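Local atomic coordinates of beta sliding clamp (Bartonella birtlesii LL-WM9, PDB entry 6PTR), a protein that probably tethers DNA polymerases and other proteins to DNA as a ring-shaped head-to-tail homodimer, so conferring processivity on replication. Residues L22-R27 and G243-T248; L38-I43 and Q119-I124; L57-T62 and R211-E216; Y80-I85 and S105-V110; D84-L89 and S93-S98. All coordinates share one frame; numbering follows the deposited sequence.

Interaction 1 (L22-R27 and G243-T248); sequences LGRVHR and GSVVFT
Arg24 reaches from helix 15-26 to Val245 and Ser244 with a long, straight side chain. Its CB points at the strand, and CG lies anti to the carbonyl carbon (chi1 -74°); from there the chain runs extended to NE. CD is the first atom to touch, 4.0 Å from Val245 CG2. At the tip, NH1 meets that same methyl, with 3.8 Å between Arg24 NH1 and Val245 CG2, the methyl lying oblique to the guanidinium. Ser244 OG sits at the guanidinium edge, near its plane, but 4.1 Å from Arg24 NH1, so it is a neighbour and not a bonded partner. The charge is met elsewhere: NH2 makes a salt bridge with Glu223. Back on the helix, Leu22 O accepts from three nitrogens, Val25 N, His26 N and His26 ND1, the last at 3.2 Å from Leu22 O, a bond bent to 139° that helps set the turn of the imidazole. Phe247, further along the strand, packs on Glu216 and Leu220 of helix 211-221. An N-terminal-domain helix laid beside strand 245-250, the central-domain strand that pairs with strand 59-69 where the two domains' sheets join, is the domain junction characteristic of the bacterial DNA polymerase III beta-subunit fold.

Interaction 2 (L38-I43 and Q119-I124); sequences LSNVLI and QCLPKI
Leu42 and Lys123 supply the tighter of two van der Waals contacts here. Leu42 CD1 lies 3.7 Å from Lys123 CG and 3.8 Å from Lys123 CB, so the methyl rests on the root of the lysine and not on its charged end. The lysine stays extended past CG, which carries NZ on to a salt bridge with Asp44. In the second contact Asn40 and Leu121 cross at about a right angle: the amide nitrogen ND2 stands 4.0 Å from Leu121 CD1 and equally near Leu121 CB, a polar atom set against hydrocarbon.

Asn40 and Leu42 alternate along strand 40-46 with Val41, which packs on Leu82 of helix 79-88. The loop after strand 114-119 thus passes over the sheet face turned away from that helix, within the N-terminal domain of the beta-subunit fold.

The polar contacts are indirect. Asn40 ND2 donates to a water at 3.1 Å, and this water donates in turn to Gln119 O at 3.0 Å, tying strand to loop with no direct hydrogen bond between the two segments. The same ND2 is hydrogen-bonded to Thr76 OG1, which also pairs with Leu121 O, making the threonine a second bridge. Gln119 NE2 turns to a different partner, Pro312 O of the second subunit.

Interaction 3 (L57-T62 and R211-E216); sequences LDLEVT and RKAVGE. With EDO (1,2-ethanediol), chain Q.
Glu216 brings the flat group closest to Leu59, yet neither a face nor an edge of its carboxylate touches the leucine; the carboxylate carbon CD stays 5.2 Å from Leu59 CD2. What meets that methyl is the stem: Glu216 CG lies 3.8 Å from Leu59 CD2. A bend at chi2 (-55°) turns the acid end aside, where OE2 forms a salt bridge with Lys219.

Leu59, with CG trans to its backbone N (chi1 176°), directs both methyls at helix 211-221. CD2 settles among Lys212 CG at 4.0 Å, Ala213 CA at 3.9 Å and Glu216 CG, while Leu59 CD1 meets Ala213 CB at 4.1 Å. Strand 59-62 and helix 211-216 run nearly parallel, at 22° with their axes 9.6 Å apart. The lysine is extended, and its NZ is held by Asp56, Glu30 and Val28 O.

Glu60 makes no contact with the helix; its CB is 3.6 Å from C2 of a 1,2-ethanediol, probably from the crystallisation liquor; the diol's bond from O1 to Leu57 O is weak.

Here an N-terminal-domain strand is packed against a central-domain helix, on one face of the sheet the two domains share. Across this join the cohesion is apolar: one leucine is received by an alanine and by the methylenes of two charged residues, whose polar ends are bonded beyond it.

Interaction 4 (Y80-I85 and S105-V110); sequences YLLYDI and SAMSIV
Leu82 and Ile109 meet in the hydrophobic interior of the N-terminal domain, where helix 79-88 lies over the four-stranded sheet that contains strand 106-111. The axes of helix 80-85 and strand 106-110 are 11.8 Å apart and run almost in the same direction, at 14°, a separation bridged by side chains alone. Leu82 CD1 touches Ile109 CD1 at 3.7 Å. The leucine's CG stands anti to the backbone N (chi1 -180°), which brings a branch out toward the strand although the CB bond does not aim there. Ile109 answers with its long arm, CG1 trans to the carbonyl carbon and CD1 thrust into the gap.

Two looser approaches flank this one. Met107 CE comes to 4.4 Å from Leu82 CD1, and Ile85 CD1 to 4.5 Å from Ile109 CD1. Around them Phe18 and Leu22 of helix 15-26 pack on Leu82, Phe116 on Ile85, and Ile75 and Val77 on Met107; Thr287 of the second subunit touches Ile85. All four side chains are buried, and the atoms that meet are methyl carbons. With no hydrogen bond across, the contact rests on dispersion and water exclusion, its geometry probably set by how the four side chains fit together.

Interaction 5 (D84-L89 and S93-S98); sequences DIVRKL and SEIVLS
Between Leu89 and Ser93 the chain turns back from helix 79-88 into strand 94-99, leaving their CA atoms 7.4 Å apart, with Leu89 already extended (phi -87°, psi 149°). Its CB points to the strand, and CD1 lies 3.8 Å from Ile95 CD1 and 4.0 Å from Ile95 CG1. One turn earlier Val86 CG1 reaches the same isoleucine, 4.1 Å from Ile95 CD1. Ile95 therefore puts its terminal methyl against two helix-side residues. A chi1 of -55° sets its CG1 anti to the carbonyl carbon and sends that arm toward the helix.

Ser93 is a loose neighbour, its OG 4.4 Å from Leu89 C, and its hydroxyl is hydrogen-bonded to Pro90 O within the connection. On the helix, Asp84 CB lies at the edge of the Arg87 guanidinium, in its plane; the salt bridge from Arg87 NH2 to Asp84 OD1 is long, at 3.8 Å.

Nothing polar joins the two segments directly, but Arg15 links them indirectly: its NE bonds Val86 O, and its backbone pairs with Ser93. The helix-turn-strand unit is held in this way against helix 15-26, whose Phe19 packs on Val86. Ile95 also abuts Ile109 of strand 106-111, while on the subunit interface Lys88 forms a salt bridge with Asp283 of the second subunit.

Interactions 4 and 5 share helix 79-88 and set it on neighbouring strands of one sheet, their centres about 8 Å apart; both are buried and apolar, and both border the second subunit. Interaction 3 is also buried but lies nearer the centre of the chain, where it and interaction 1 join the N-terminal and central domains. These two are linked through paired strands 59-69 and 245-250, with Thr248 O 2.8 Å from Glu60 N. Interactions 1 and 2 are only partly buried, and polar side chains take part without bonding directly across: an arginine tip packed on a valine in one, a water bridge in the other. Val25 and Val41 connect those two by packing.

Interaction 1 (L22-R27 and G243-T248)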
# COMPACT_ATOMS: atom_id res chain seq x y z
N LEU C 22 22.10 -3.83 -5.97
CA LEU C 22 21.67 -3.92 -4.58
C LEU C 22 20.21 -4.33 -4.48
O LEU C 22 19.83 -5.09 -3.59
CB LEU C 22 21.88 -2.58 -3.88
CG LEU C 22 21.75 -2.52 -2.36
CD1 LEU C 22 22.66 -3.54 -1.68
CD2 LEU C 22 22.06 -1.11 -1.88
N GLY C 23 19.36 -3.83 -5.39
CA GLY C 23 17.96 -4.21 -5.35
C GLY C 23 17.77 -5.69 -5.55
O GLY C 23 16.84 -6.28 -4.99
N ARG C 24 18.66 -6.32 -6.32
CA ARG C 24 18.53 -7.75 -6.58
C ARG C 24 18.93 -8.59 -5.38
O ARG C 24 18.47 -9.73 -5.27
CB ARG C 24 19.37 -8.13 -7.80
CG ARG C 24 18.72 -7.67 -9.13
CD ARG C 24 19.62 -7.92 -10.34
NE ARG C 24 18.97 -7.67 -11.62
CZ ARG C 24 19.56 -7.81 -12.80
NH1 ARG C 24 20.83 -8.18 -12.87
NH2 ARG C 24 18.89 -7.58 -13.92
N VAL C 25 19.78 -8.09 -4.48
CA VAL C 25 20.28 -8.96 -3.42
C VAL C 25 19.62 -8.67 -2.08
O VAL C 25 19.38 -9.59 -1.28
CB VAL C 25 21.82 -8.87 -3.29
CG1 VAL C 25 22.46 -9.11 -4.64
CG2 VAL C 25 22.22 -7.54 -2.74
N HIS C 26 19.27 -7.41 -1.84
CA HIS C 26 18.89 -7.00 -0.49
C HIS C 26 17.60 -7.65 -0.02
O HIS C 26 17.43 -7.86 1.18
CB HIS C 26 18.79 -5.47 -0.41
CG HIS C 26 17.46 -4.91 -0.80
ND1 HIS C 26 17.06 -4.78 -2.12
CD2 HIS C 26 16.45 -4.41 -0.05
CE1 HIS C 26 15.85 -4.26 -2.16
NE2 HIS C 26 15.45 -4.03 -0.92
N ARG C 27 16.68 -7.98 -0.93
CA ARG C 27 15.39 -8.50 -0.49
C ARG C 27 15.48 -9.90 0.11
O ARG C 27 14.48 -10.38 0.67
CB ARG C 27 14.37 -8.48 -1.64
CG ARG C 27 14.93 -8.37 -3.06
CD ARG C 27 13.78 -8.23 -4.09
NE ARG C 27 14.14 -8.72 -5.42
CZ ARG C 27 14.24 -7.97 -6.51
NH1 ARG C 27 13.99 -6.67 -6.45
NH2 ARG C 27 14.57 -8.52 -7.68
N GLY C 243 22.52 -14.41 -16.03
CA GLY C 243 23.11 -13.08 -16.07
C GLY C 243 24.30 -13.00 -15.15
O GLY C 243 25.19 -13.86 -15.14
N SER C 244 24.34 -11.95 -14.33
CA SER C 244 25.37 -11.79 -13.32
C SER C 244 24.89 -12.19 -11.93
O SER C 244 25.53 -11.85 -10.93
CB SER C 244 25.85 -10.35 -13.30
OG SER C 244 24.72 -9.52 -13.09
N VAL C 245 23.78 -12.93 -11.85
CA VAL C 245 23.15 -13.27 -10.59
C VAL C 245 23.27 -14.77 -10.38
O VAL C 245 23.11 -15.56 -11.32
CB VAL C 245 21.67 -12.83 -10.57
CG1 VAL C 245 20.99 -13.23 -9.26
CG2 VAL C 245 21.58 -11.34 -10.81
N VAL C 246 23.56 -15.17 -9.14
CA VAL C 246 23.53 -16.58 -8.77
C VAL C 246 22.67 -16.74 -7.53
O VAL C 246 22.92 -16.07 -6.52
CB VAL C 246 24.95 -17.14 -8.52
CG1 VAL C 246 24.85 -18.62 -8.10
CG2 VAL C 246 25.86 -16.98 -9.74
N PHE C 247 21.66 -17.62 -7.59
CA PHE C 247 20.82 -18.04 -6.46
C PHE C 247 21.22 -19.44 -6.02
O PHE C 247 21.18 -20.36 -6.84
CB PHE C 247 19.34 -18.14 -6.83
CG PHE C 247 18.66 -16.84 -7.12
CD1 PHE C 247 18.09 -16.11 -6.10
CD2 PHE C 247 18.54 -16.39 -8.42
CE1 PHE C 247 17.44 -14.91 -6.36
CE2 PHE C 247 17.88 -15.19 -8.70
CZ PHE C 247 17.33 -14.46 -7.67
N THR C 248 21.54 -19.63 -4.74
CA THR C 248 21.79 -20.98 -4.23
C THR C 248 20.89 -21.22 -3.04
O THR C 248 20.87 -20.42 -2.10
CB THR C 248 23.25 -21.19 -3.83
OG1 THR C 248 24.11 -20.78 -4.91
CG2 THR C 248 23.50 -22.69 -3.52

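Interaction 2 (L38-I43 and Q119-I124)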
# COMPACT_ATOMS: atom_id res chain seq x y z
N LEU C 38 23.37 -11.19 9.62
CA LEU C 38 22.44 -11.60 8.57
C LEU C 38 21.57 -10.46 8.06
O LEU C 38 20.87 -10.64 7.06
CB LEU C 38 21.55 -12.75 9.06
CG LEU C 38 22.29 -14.05 9.34
CD1 LEU C 38 21.33 -15.08 9.89
CD2 LEU C 38 23.02 -14.57 8.08
N SER C 39 21.59 -9.31 8.71
CA SER C 39 20.93 -8.12 8.19
C SER C 39 21.80 -7.34 7.21
O SER C 39 21.33 -6.36 6.64
CB SER C 39 20.49 -7.22 9.35
OG SER C 39 19.48 -7.86 10.10
N ASN C 40 23.01 -7.79 6.97
CA ASN C 40 23.96 -7.03 6.17
C ASN C 40 24.13 -7.63 4.78
O ASN C 40 23.91 -8.83 4.56
CB ASN C 40 25.32 -6.98 6.88
CG ASN C 40 25.31 -6.01 8.04
OD1 ASN C 40 24.25 -5.59 8.52
ND2 ASN C 40 26.49 -5.63 8.49
N VAL C 41 24.51 -6.77 3.83
CA VAL C 41 24.97 -7.23 2.52
C VAL C 41 26.49 -7.18 2.52
O VAL C 41 27.11 -6.23 3.02
CB VAL C 41 24.39 -6.37 1.37
CG1 VAL C 41 24.68 -4.90 1.60
CG2 VAL C 41 25.01 -6.81 0.03
N LEU C 42 27.11 -8.24 2.00
CA LEU C 42 28.56 -8.27 1.82
C LEU C 42 28.91 -7.58 0.52
O LEU C 42 28.32 -7.88 -0.52
CB LEU C 42 29.08 -9.71 1.79
CG LEU C 42 30.54 -9.88 1.34
CD1 LEU C 42 31.50 -9.20 2.33
CD2 LEU C 42 30.87 -11.34 1.19
N ILE C 43 29.86 -6.65 0.58
CA ILE C 43 30.38 -5.96 -0.59
C ILE C 43 31.82 -6.41 -0.74
O ILE C 43 32.61 -6.23 0.19
CB ILE C 43 30.33 -4.43 -0.45
CG1 ILE C 43 28.92 -3.96 -0.13
CG2 ILE C 43 30.85 -3.76 -1.75
CD1 ILE C 43 28.84 -2.45 0.05
N GLN C 119 28.05 2.17 10.51
CA GLN C 119 28.57 1.07 11.31
C GLN C 119 28.39 -0.23 10.55
O GLN C 119 27.28 -0.57 10.12
CB GLN C 119 27.84 1.01 12.65
CG GLN C 119 28.10 2.20 13.56
CD GLN C 119 27.12 2.25 14.73
OE1 GLN C 119 26.37 1.30 14.97
NE2 GLN C 119 27.13 3.36 15.46
N CYS C 120 29.48 -0.99 10.42
CA CYS C 120 29.54 -2.17 9.58
C CYS C 120 30.07 -3.36 10.38
O CYS C 120 30.40 -3.26 11.56
CB CYS C 120 30.44 -1.91 8.38
SG CYS C 120 29.68 -0.81 7.17
N LEU C 121 30.16 -4.49 9.69
CA LEU C 121 30.75 -5.69 10.25
C LEU C 121 31.69 -6.29 9.21
O LEU C 121 31.42 -6.20 8.01
CB LEU C 121 29.65 -6.70 10.64
CG LEU C 121 28.75 -6.26 11.80
CD1 LEU C 121 27.57 -7.20 11.96
CD2 LEU C 121 29.55 -6.20 13.10
N PRO C 122 32.81 -6.87 9.63
CA PRO C 122 33.82 -7.32 8.66
C PRO C 122 33.36 -8.54 7.88
O PRO C 122 32.54 -9.33 8.33
CB PRO C 122 35.04 -7.65 9.53
CG PRO C 122 34.46 -8.00 10.86
CD PRO C 122 33.26 -7.07 11.02
N LYS C 123 33.95 -8.69 6.68
CA LYS C 123 33.65 -9.84 5.83
C LYS C 123 33.84 -11.17 6.55
O LYS C 123 33.08 -12.13 6.31
CB LYS C 123 34.54 -9.80 4.59
CG LYS C 123 34.39 -11.03 3.71
CD LYS C 123 35.37 -11.06 2.54
CE LYS C 123 35.23 -12.36 1.74
NZ LYS C 123 36.14 -12.40 0.55
N ILE C 124 34.84 -11.27 7.43
CA ILE C 124 35.12 -12.56 8.07
C ILE C 124 33.94 -13.05 8.90
O ILE C 124 33.82 -14.25 9.13
CB ILE C 124 36.37 -12.53 8.97
CG1 ILE C 124 36.28 -11.42 10.03
CG2 ILE C 124 37.65 -12.47 8.14
CD1 ILE C 124 37.26 -11.62 11.16
O HOH W 1 26.70 -3.42 10.64

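Interaction 3 (L57-T62 and R211-E216)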
# COMPACT_ATOMS: atom_id res chain seq x y z
N LEU C 57 20.84 -17.91 5.30
CA LEU C 57 21.39 -19.23 5.62
C LEU C 57 20.69 -20.36 4.86
O LEU C 57 21.26 -21.45 4.72
CB LEU C 57 21.36 -19.53 7.13
CG LEU C 57 22.16 -18.56 8.00
CD1 LEU C 57 22.07 -18.97 9.46
CD2 LEU C 57 23.60 -18.49 7.52
N ASP C 58 19.47 -20.13 4.38
CA ASP C 58 18.80 -21.12 3.52
C ASP C 58 18.94 -20.79 2.04
O ASP C 58 19.08 -21.69 1.21
CB ASP C 58 17.31 -21.22 3.86
CG ASP C 58 17.07 -21.77 5.25
OD1 ASP C 58 17.91 -22.55 5.72
OD2 ASP C 58 16.04 -21.40 5.86
N LEU C 59 18.92 -19.51 1.73
CA LEU C 59 19.02 -18.99 0.37
C LEU C 59 20.13 -17.95 0.36
O LEU C 59 20.19 -17.09 1.24
CB LEU C 59 17.70 -18.33 -0.06
CG LEU C 59 17.64 -17.65 -1.44
CD1 LEU C 59 17.91 -18.66 -2.56
CD2 LEU C 59 16.24 -17.00 -1.61
N GLU C 60 20.97 -18.01 -0.66
CA GLU C 60 22.03 -17.02 -0.86
C GLU C 60 21.90 -16.46 -2.27
O GLU C 60 21.61 -17.20 -3.20
CB GLU C 60 23.41 -17.67 -0.71
CG GLU C 60 24.61 -16.77 -0.97
CD GLU C 60 25.88 -17.58 -1.09
OE1 GLU C 60 26.19 -18.05 -2.21
OE2 GLU C 60 26.56 -17.78 -0.06
N VAL C 61 22.11 -15.15 -2.42
CA VAL C 61 22.08 -14.50 -3.73
C VAL C 61 23.34 -13.67 -3.87
O VAL C 61 23.77 -13.01 -2.92
CB VAL C 61 20.83 -13.62 -3.90
CG1 VAL C 61 20.78 -13.01 -5.31
CG2 VAL C 61 19.58 -14.45 -3.65
N THR C 62 23.95 -13.72 -5.05
CA THR C 62 25.07 -12.85 -5.36
C THR C 62 24.81 -12.17 -6.69
O THR C 62 24.20 -12.75 -7.58
CB THR C 62 26.38 -13.62 -5.45
OG1 THR C 62 26.34 -14.52 -6.56
CG2 THR C 62 26.64 -14.40 -4.14
N ARG C 211 9.68 -22.41 -1.24
CA ARG C 211 8.85 -21.27 -1.60
C ARG C 211 9.63 -19.96 -1.69
O ARG C 211 9.44 -19.18 -2.63
CB ARG C 211 7.71 -21.15 -0.58
CG ARG C 211 6.77 -20.00 -0.80
CD ARG C 211 5.50 -20.18 0.01
NE ARG C 211 5.75 -20.52 1.41
CZ ARG C 211 5.89 -19.62 2.38
NH1 ARG C 211 6.12 -20.01 3.62
NH2 ARG C 211 5.82 -18.32 2.09
N LYS C 212 10.53 -19.69 -0.73
CA LYS C 212 11.25 -18.40 -0.76
C LYS C 212 12.16 -18.30 -1.97
O LYS C 212 12.24 -17.24 -2.61
CB LYS C 212 12.05 -18.17 0.52
CG LYS C 212 12.87 -16.84 0.49
CD LYS C 212 13.40 -16.50 1.86
CE LYS C 212 14.02 -15.08 1.91
NZ LYS C 212 14.55 -14.75 3.24
N ALA C 213 12.91 -19.37 -2.29
CA ALA C 213 13.76 -19.37 -3.47
C ALA C 213 12.92 -19.16 -4.72
O ALA C 213 13.29 -18.37 -5.61
CB ALA C 213 14.54 -20.68 -3.57
N VAL C 214 11.77 -19.85 -4.81
CA VAL C 214 10.89 -19.65 -5.96
C VAL C 214 10.50 -18.19 -6.07
O VAL C 214 10.54 -17.61 -7.16
CB VAL C 214 9.65 -20.55 -5.85
CG1 VAL C 214 8.65 -20.16 -6.94
CG2 VAL C 214 10.04 -22.02 -5.97
N GLY C 215 10.15 -17.57 -4.95
CA GLY C 215 9.67 -16.20 -4.99
C GLY C 215 10.75 -15.21 -5.40
O GLY C 215 10.50 -14.29 -6.19
N GLU C 216 11.97 -15.40 -4.91
CA GLU C 216 13.04 -14.49 -5.31
C GLU C 216 13.44 -14.70 -6.76
O GLU C 216 13.74 -13.73 -7.48
CB GLU C 216 14.24 -14.67 -4.38
CG GLU C 216 13.94 -14.24 -2.96
CD GLU C 216 13.41 -12.82 -2.88
OE1 GLU C 216 14.05 -11.90 -3.45
OE2 GLU C 216 12.33 -12.62 -2.29
C1 EDO Q . 22.63 -21.91 0.80
O1 EDO Q . 22.71 -22.69 2.00
C2 EDO Q . 23.78 -20.91 0.80
O2 EDO Q . 24.90 -21.46 0.09

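Interaction 4 (Y80-I85 and S105-V110)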
# COMPACT_ATOMS: atom_id res chain seq x y z
N TYR C 80 19.08 -3.06 4.25
CA TYR C 80 17.93 -2.20 3.98
C TYR C 80 18.31 -0.73 4.13
O TYR C 80 17.85 0.12 3.35
CB TYR C 80 16.76 -2.57 4.88
CG TYR C 80 16.08 -3.83 4.36
CD1 TYR C 80 15.17 -3.77 3.31
CD2 TYR C 80 16.37 -5.07 4.90
CE1 TYR C 80 14.56 -4.91 2.82
CE2 TYR C 80 15.75 -6.22 4.43
CZ TYR C 80 14.86 -6.13 3.38
OH TYR C 80 14.26 -7.27 2.90
N LEU C 81 19.16 -0.41 5.10
CA LEU C 81 19.65 0.96 5.25
C LEU C 81 20.44 1.40 4.03
O LEU C 81 20.25 2.50 3.51
CB LEU C 81 20.52 1.09 6.50
CG LEU C 81 21.19 2.45 6.72
CD1 LEU C 81 20.13 3.58 6.76
CD2 LEU C 81 22.01 2.44 8.01
N LEU C 82 21.36 0.55 3.57
CA LEU C 82 22.13 0.92 2.39
C LEU C 82 21.22 1.13 1.20
O LEU C 82 21.38 2.09 0.45
CB LEU C 82 23.17 -0.15 2.07
CG LEU C 82 24.05 0.13 0.86
CD1 LEU C 82 24.86 1.43 1.04
CD2 LEU C 82 24.97 -1.05 0.63
N TYR C 83 20.24 0.23 1.00
CA TYR C 83 19.30 0.39 -0.10
C TYR C 83 18.53 1.70 0.01
O TYR C 83 18.38 2.44 -0.97
CB TYR C 83 18.31 -0.79 -0.14
CG TYR C 83 17.45 -0.78 -1.38
CD1 TYR C 83 17.98 -1.15 -2.60
CD2 TYR C 83 16.11 -0.38 -1.34
CE1 TYR C 83 17.21 -1.15 -3.76
CE2 TYR C 83 15.32 -0.37 -2.49
CZ TYR C 83 15.89 -0.76 -3.70
OH TYR C 83 15.15 -0.76 -4.87
N ASP C 84 18.02 2.01 1.21
CA ASP C 84 17.25 3.24 1.36
C ASP C 84 18.11 4.47 1.10
O ASP C 84 17.62 5.47 0.54
CB ASP C 84 16.63 3.31 2.76
CG ASP C 84 15.52 2.28 2.96
OD1 ASP C 84 14.92 1.83 1.96
OD2 ASP C 84 15.24 1.92 4.12
N ILE C 85 19.39 4.43 1.47
CA ILE C 85 20.29 5.55 1.19
C ILE C 85 20.49 5.71 -0.31
O ILE C 85 20.27 6.79 -0.87
CB ILE C 85 21.63 5.36 1.93
CG1 ILE C 85 21.44 5.58 3.43
CG2 ILE C 85 22.71 6.28 1.33
CD1 ILE C 85 22.64 5.07 4.24
N SER C 105 35.03 -1.03 12.43
CA SER C 105 34.48 -1.46 11.15
C SER C 105 33.37 -0.50 10.70
O SER C 105 32.23 -0.57 11.16
CB SER C 105 33.94 -2.89 11.26
OG SER C 105 34.37 -3.68 10.15
N ALA C 106 33.73 0.41 9.80
CA ALA C 106 32.83 1.46 9.35
C ALA C 106 33.09 1.76 7.88
O ALA C 106 34.21 1.61 7.39
CB ALA C 106 32.98 2.73 10.19
N MET C 107 32.03 2.14 7.17
CA MET C 107 32.13 2.43 5.75
C MET C 107 31.64 3.84 5.49
O MET C 107 30.60 4.26 6.02
CB MET C 107 31.33 1.46 4.90
CG MET C 107 31.61 1.64 3.40
SD MET C 107 30.61 0.57 2.34
CE MET C 107 28.99 1.31 2.52
N SER C 108 32.40 4.58 4.70
CA SER C 108 32.01 5.90 4.23
C SER C 108 31.29 5.79 2.90
O SER C 108 31.68 5.00 2.02
CB SER C 108 33.25 6.79 4.11
OG SER C 108 32.99 7.96 3.37
N ILE C 109 30.22 6.57 2.75
CA ILE C 109 29.51 6.70 1.49
C ILE C 109 29.50 8.17 1.15
O ILE C 109 28.97 8.97 1.93
CB ILE C 109 28.08 6.17 1.59
CG1 ILE C 109 28.03 4.72 2.09
CG2 ILE C 109 27.39 6.30 0.25
CD1 ILE C 109 26.65 4.30 2.46
N VAL C 110 30.09 8.54 0.01
CA VAL C 110 30.13 9.94 -0.39
C VAL C 110 29.47 10.08 -1.76
O VAL C 110 29.83 9.38 -2.71
CB VAL C 110 31.57 10.49 -0.43
CG1 VAL C 110 31.58 11.89 -1.00
CG2 VAL C 110 32.16 10.49 0.98

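Interaction 5 (D84-L89 and S93-S98)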
# COMPACT_ATOMS: atom_id res chain seq x y z
N ASP C 84 18.02 2.01 1.21
CA ASP C 84 17.25 3.24 1.36
C ASP C 84 18.11 4.47 1.10
O ASP C 84 17.62 5.47 0.54
CB ASP C 84 16.63 3.31 2.76
CG ASP C 84 15.52 2.28 2.96
OD1 ASP C 84 14.92 1.83 1.96
OD2 ASP C 84 15.24 1.92 4.12
N ILE C 85 19.39 4.43 1.47
CA ILE C 85 20.29 5.55 1.19
C ILE C 85 20.49 5.71 -0.31
O ILE C 85 20.27 6.79 -0.87
CB ILE C 85 21.63 5.36 1.93
CG1 ILE C 85 21.44 5.58 3.43
CG2 ILE C 85 22.71 6.28 1.33
CD1 ILE C 85 22.64 5.07 4.24
N VAL C 86 20.87 4.63 -0.99
CA VAL C 86 21.14 4.71 -2.42
C VAL C 86 19.89 5.11 -3.20
O VAL C 86 19.97 5.87 -4.19
CB VAL C 86 21.73 3.36 -2.91
CG1 VAL C 86 22.04 3.42 -4.44
CG2 VAL C 86 23.01 3.04 -2.14
N ARG C 87 18.72 4.65 -2.76
CA ARG C 87 17.47 5.07 -3.41
C ARG C 87 17.33 6.59 -3.48
O ARG C 87 16.76 7.11 -4.44
CB ARG C 87 16.27 4.48 -2.68
CG ARG C 87 14.92 4.85 -3.30
CD ARG C 87 13.80 4.35 -2.41
NE ARG C 87 14.19 4.49 -1.01
CZ ARG C 87 13.79 5.47 -0.20
NH1 ARG C 87 12.94 6.41 -0.62
NH2 ARG C 87 14.25 5.49 1.05
N LYS C 88 17.84 7.31 -2.49
CA LYS C 88 17.69 8.75 -2.44
C LYS C 88 18.83 9.51 -3.09
O LYS C 88 18.77 10.75 -3.16
CB LYS C 88 17.55 9.23 -0.99
CG LYS C 88 16.36 8.67 -0.26
CD LYS C 88 16.25 9.32 1.09
CE LYS C 88 15.25 8.56 1.96
NZ LYS C 88 15.20 9.16 3.31
N LEU C 89 19.86 8.83 -3.54
CA LEU C 89 20.93 9.53 -4.24
C LEU C 89 20.59 9.67 -5.72
O LEU C 89 19.91 8.81 -6.29
CB LEU C 89 22.26 8.80 -4.06
CG LEU C 89 22.70 8.69 -2.60
CD1 LEU C 89 23.92 7.76 -2.47
CD2 LEU C 89 23.01 10.07 -2.03
N SER C 93 24.53 10.11 -10.79
CA SER C 93 25.62 10.50 -9.91
C SER C 93 26.56 9.32 -9.69
O SER C 93 26.27 8.19 -10.09
CB SER C 93 25.07 10.99 -8.57
OG SER C 93 24.33 9.95 -7.94
N GLU C 94 27.69 9.60 -9.04
CA GLU C 94 28.64 8.57 -8.62
C GLU C 94 28.67 8.49 -7.11
O GLU C 94 28.37 9.46 -6.40
CB GLU C 94 30.05 8.85 -9.15
CG GLU C 94 30.20 8.63 -10.64
CD GLU C 94 31.63 8.81 -11.11
OE1 GLU C 94 32.34 9.69 -10.57
OE2 GLU C 94 32.03 8.06 -12.03
N ILE C 95 29.05 7.33 -6.60
CA ILE C 95 29.11 7.07 -5.17
C ILE C 95 30.48 6.50 -4.86
O ILE C 95 30.90 5.54 -5.50
CB ILE C 95 28.04 6.07 -4.72
CG1 ILE C 95 26.65 6.53 -5.14
CG2 ILE C 95 28.09 5.91 -3.21
CD1 ILE C 95 25.62 5.44 -4.92
N VAL C 96 31.16 7.07 -3.87
CA VAL C 96 32.42 6.53 -3.38
C VAL C 96 32.16 5.77 -2.09
O VAL C 96 31.67 6.35 -1.11
CB VAL C 96 33.47 7.63 -3.18
CG1 VAL C 96 34.77 7.02 -2.65
CG2 VAL C 96 33.73 8.38 -4.49
N LEU C 97 32.48 4.48 -2.07
CA LEU C 97 32.34 3.63 -0.91
C LEU C 97 33.73 3.29 -0.40
O LEU C 97 34.57 2.79 -1.17
CB LEU C 97 31.55 2.36 -1.27
CG LEU C 97 30.23 2.66 -1.99
CD1 LEU C 97 29.63 1.41 -2.64
CD2 LEU C 97 29.24 3.25 -1.03
N SER C 98 34.02 3.59 0.87
CA SER C 98 35.40 3.40 1.31
C SER C 98 35.44 3.03 2.79
O SER C 98 34.60 3.46 3.58
CB SER C 98 36.26 4.65 1.06
OG SER C 98 35.76 5.77 1.76